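PDB 6EEZ: DsbA-like disulfide oxidoreductase from Wolbachia endosymbiont of Drosophila melanogaster, which acts as a homotrimeric thiol-disulfide exchange protein and disulfide isomerase, probably reshuffling disulfide bonds in substrate proteins through a thioredoxin-type CxxC motif. Local coordinates for residues V38-Y43 with I67-P72. Numbering follows the deposited sequence.
Sequences VGFLDY and IFRDAP
Backbone hydrogen bonds link G39 and L41 to I67, R69 and A71, alternating in direction as parallel pairing requires. G39 N gives to I67 O (2.9 Å) in a nearly straight bond, and G39 O accepts R69 N at 2.8 Å. L41 repeats the pattern: its N donates to R69 O at 3.2 Å, while its O takes A71 N and, at 2.9 Å, a water that also donates to D70 OD1. The axes of the short strand segments lie at 24° to each other. Central strand 36-41 and its parallel neighbour 65-70 belong to the sheet of a thioredoxin fold; the intervening chain carries the C45-C48 disulfide, next to which L41 packs.

Apolar contact falls on the face bearing V38, F40 and R69. With CG anti to its carbonyl carbon (chi1 -69°), R69 lays its aliphatic stem over the F40 ring; CG stands 4.1 Å from the centroid, 28° off the normal, a CH-pi contact. V38 CG1 meets that same CG from alongside at 3.9 Å. The guanidinium is held elsewhere, NH1 bonding S147 and the group making a cation-pi contact with Y25.

At the C-terminal ends of the strands, Y43 from the loop approaches D70. Y43 OH lies 3.0 Å from D70 OD1; the other oxygen, OD2, is hydrogen-bonded to Y96 OH.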
ATOM      1  N   VAL A  38       3.100   7.028  -2.647  1.00 26.93           N
ATOM      2  CA  VAL A  38       1.928   6.438  -2.011  1.00 26.86           C
ATOM      3  C   VAL A  38       1.334   5.344  -2.899  1.00 26.60           C
ATOM      4  O   VAL A  38       0.781   5.624  -3.971  1.00 26.23           O
ATOM      5  CB  VAL A  38       0.864   7.496  -1.704  1.00 26.84           C
ATOM      6  CG1 VAL A  38      -0.199   6.917  -0.805  1.00 27.28           C
ATOM      7  CG2 VAL A  38       1.503   8.755  -1.065  1.00 27.67           C
ATOM      8  N   GLY A  39       1.458   4.090  -2.449  1.00 27.10           N
ATOM      9  CA  GLY A  39       1.110   2.937  -3.272  1.00 27.32           C
ATOM     10  C   GLY A  39      -0.243   2.391  -2.870  1.00 27.83           C
ATOM     11  O   GLY A  39      -0.529   2.299  -1.678  1.00 28.70           O
ATOM     12  N   PHE A  40      -1.077   2.078  -3.866  1.00 27.96           N
ATOM     13  CA  PHE A  40      -2.429   1.525  -3.647  1.00 29.04           C
ATOM     14  C   PHE A  40      -2.520   0.125  -4.232  1.00 29.67           C
ATOM     15  O   PHE A  40      -2.374  -0.040  -5.436  1.00 28.85           O
ATOM     16  CB  PHE A  40      -3.500   2.422  -4.273  1.00 28.47           C
ATOM     17  CG  PHE A  40      -3.608   3.786  -3.640  1.00 27.99           C
ATOM     18  CD1 PHE A  40      -2.736   4.796  -3.997  1.00 27.35           C
ATOM     19  CD2 PHE A  40      -4.589   4.052  -2.693  1.00 28.64           C
ATOM     20  CE1 PHE A  40      -2.839   6.058  -3.432  1.00 27.26           C
ATOM     21  CE2 PHE A  40      -4.697   5.289  -2.117  1.00 28.49           C
ATOM     22  CZ  PHE A  40      -3.816   6.311  -2.493  1.00 27.85           C
ATOM     23  N   LEU A  41      -2.772  -0.867  -3.373  1.00 33.02           N
ATOM     24  CA  LEU A  41      -2.650  -2.292  -3.727  1.00 33.54           C
ATOM     25  C   LEU A  41      -3.782  -3.158  -3.155  1.00 33.96           C
ATOM     26  O   LEU A  41      -4.304  -2.901  -2.079  1.00 34.56           O
ATOM     27  CB  LEU A  41      -1.296  -2.847  -3.235  1.00 34.90           C
ATOM     28  CG  LEU A  41      -0.117  -2.808  -4.231  1.00 34.56           C
ATOM     29  CD1 LEU A  41       0.474  -1.373  -4.564  1.00 33.87           C
ATOM     30  CD2 LEU A  41       0.995  -3.740  -3.753  1.00 35.45           C
ATOM     31  N   ASP A  42      -4.151  -4.176  -3.923  1.00 32.67           N
ATOM     32  CA  ASP A  42      -4.999  -5.277  -3.479  1.00 33.51           C
ATOM     33  C   ASP A  42      -4.093  -6.499  -3.502  1.00 34.91           C
ATOM     34  O   ASP A  42      -3.447  -6.774  -4.516  1.00 35.42           O
ATOM     35  CB  ASP A  42      -6.207  -5.465  -4.395  1.00 33.40           C
ATOM     36  CG  ASP A  42      -7.148  -6.545  -3.919  1.00 34.49           C
ATOM     37  OD1 ASP A  42      -6.715  -7.720  -3.742  1.00 35.94           O
ATOM     38  OD2 ASP A  42      -8.343  -6.215  -3.726  1.00 34.23           O
ATOM     39  N   TYR A  43      -4.023  -7.223  -2.390  1.00 35.37           N
ATOM     40  CA  TYR A  43      -3.089  -8.340  -2.299  1.00 37.19           C
ATOM     41  C   TYR A  43      -3.384  -9.500  -3.276  1.00 38.41           C
ATOM     42  O   TYR A  43      -2.460 -10.231  -3.657  1.00 39.96           O
ATOM     43  CB  TYR A  43      -3.062  -8.855  -0.864  1.00 37.97           C
ATOM     44  CG  TYR A  43      -2.314  -7.946   0.066  1.00 37.47           C
ATOM     45  CD1 TYR A  43      -0.993  -7.594  -0.189  1.00 37.90           C
ATOM     46  CD2 TYR A  43      -2.917  -7.446   1.204  1.00 36.81           C
ATOM     47  CE1 TYR A  43      -0.313  -6.758   0.656  1.00 37.27           C
ATOM     48  CE2 TYR A  43      -2.240  -6.627   2.061  1.00 36.66           C
ATOM     49  CZ  TYR A  43      -0.943  -6.276   1.781  1.00 36.51           C
ATOM     50  OH  TYR A  43      -0.272  -5.429   2.634  1.00 36.41           O
ATOM     51  N   ILE A  67       4.441   5.191   1.431  1.00 29.67           N
ATOM     52  CA  ILE A  67       3.254   4.919   2.232  1.00 30.20           C
ATOM     53  C   ILE A  67       2.441   3.811   1.561  1.00 30.09           C
ATOM     54  O   ILE A  67       2.303   3.803   0.345  1.00 29.23           O
ATOM     55  CB  ILE A  67       2.407   6.191   2.395  1.00 30.59           C
ATOM     56  CG1 ILE A  67       3.241   7.258   3.083  1.00 30.90           C
ATOM     57  CG2 ILE A  67       1.115   5.914   3.169  1.00 31.71           C
ATOM     58  CD1 ILE A  67       2.584   8.597   3.146  1.00 31.37           C
ATOM     59  N   PHE A  68       1.919   2.883   2.360  1.00 32.85           N
ATOM     60  CA  PHE A  68       1.154   1.724   1.861  1.00 33.08           C
ATOM     61  C   PHE A  68      -0.325   1.919   2.123  1.00 33.44           C
ATOM     62  O   PHE A  68      -0.752   2.032   3.282  1.00 34.49           O
ATOM     63  CB  PHE A  68       1.609   0.424   2.526  1.00 33.99           C
ATOM     64  CG  PHE A  68       3.063   0.102   2.304  1.00 33.89           C
ATOM     65  CD1 PHE A  68       3.488  -0.508   1.130  1.00 33.98           C
ATOM     66  CD2 PHE A  68       4.003   0.416   3.269  1.00 33.89           C
ATOM     67  CE1 PHE A  68       4.836  -0.811   0.918  1.00 34.08           C
ATOM     68  CE2 PHE A  68       5.367   0.115   3.069  1.00 33.96           C
ATOM     69  CZ  PHE A  68       5.770  -0.492   1.880  1.00 33.91           C
ATOM     70  N   ARG A  69      -1.100   1.984   1.038  1.00 32.85           N
ATOM     71  CA  ARG A  69      -2.552   2.028   1.135  1.00 33.32           C
ATOM     72  C   ARG A  69      -3.192   0.731   0.708  1.00 33.36           C
ATOM     73  O   ARG A  69      -3.223   0.393  -0.464  1.00 32.13           O
ATOM     74  CB  ARG A  69      -3.096   3.164   0.296  1.00 32.71           C
ATOM     75  CG  ARG A  69      -2.742   4.485   0.885  1.00 33.84           C
ATOM     76  CD  ARG A  69      -3.270   4.571   2.299  1.00 36.14           C
ATOM     77  NE  ARG A  69      -3.455   5.957   2.655  1.00 37.05           N
ATOM     78  CZ  ARG A  69      -4.602   6.618   2.647  1.00 37.42           C
ATOM     79  NH1 ARG A  69      -5.740   6.024   2.355  1.00 37.20           N
ATOM     80  NH2 ARG A  69      -4.594   7.888   2.987  1.00 37.65           N
ATOM     81  N   ASP A  70      -3.690   0.012   1.702  1.00 35.39           N
ATOM     82  CA  ASP A  70      -4.357  -1.258   1.492  1.00 35.93           C
ATOM     83  C   ASP A  70      -5.756  -0.960   0.982  1.00 35.49           C
ATOM     84  O   ASP A  70      -6.586  -0.437   1.730  1.00 36.10           O
ATOM     85  CB  ASP A  70      -4.386  -2.062   2.795  1.00 37.27           C
ATOM     86  CG  ASP A  70      -3.030  -2.646   3.138  1.00 37.70           C
ATOM     87  OD1 ASP A  70      -2.576  -3.557   2.415  1.00 38.07           O
ATOM     88  OD2 ASP A  70      -2.403  -2.177   4.107  1.00 37.65           O
ATOM     89  N   ALA A  71      -5.996  -1.264  -0.289  1.00 31.96           N
ATOM     90  CA  ALA A  71      -7.262  -0.904  -0.945  1.00 31.30           C
ATOM     91  C   ALA A  71      -7.904  -2.138  -1.539  1.00 32.36           C
ATOM     92  O   ALA A  71      -7.951  -2.297  -2.759  1.00 32.19           O
ATOM     93  CB  ALA A  71      -7.031   0.136  -2.014  1.00 29.33           C
ATOM     94  N   PRO A  72      -8.387  -3.033  -0.672  1.00 33.59           N
ATOM     95  CA  PRO A  72      -9.037  -4.259  -1.130  1.00 35.42           C
ATOM     96  C   PRO A  72     -10.316  -3.951  -1.922  1.00 36.20           C
ATOM     97  O   PRO A  72     -11.210  -3.276  -1.385  1.00 36.55           O
ATOM     98  CB  PRO A  72      -9.341  -4.995   0.173  1.00 36.53           C
ATOM     99  CG  PRO A  72      -9.444  -3.912   1.190  1.00 35.69           C
ATOM    100  CD  PRO A  72      -8.441  -2.893   0.794  1.00 33.83           C
TER
HETATM  101  O   HOH W   1      -4.431  -4.480   0.384  1.00 33.54           O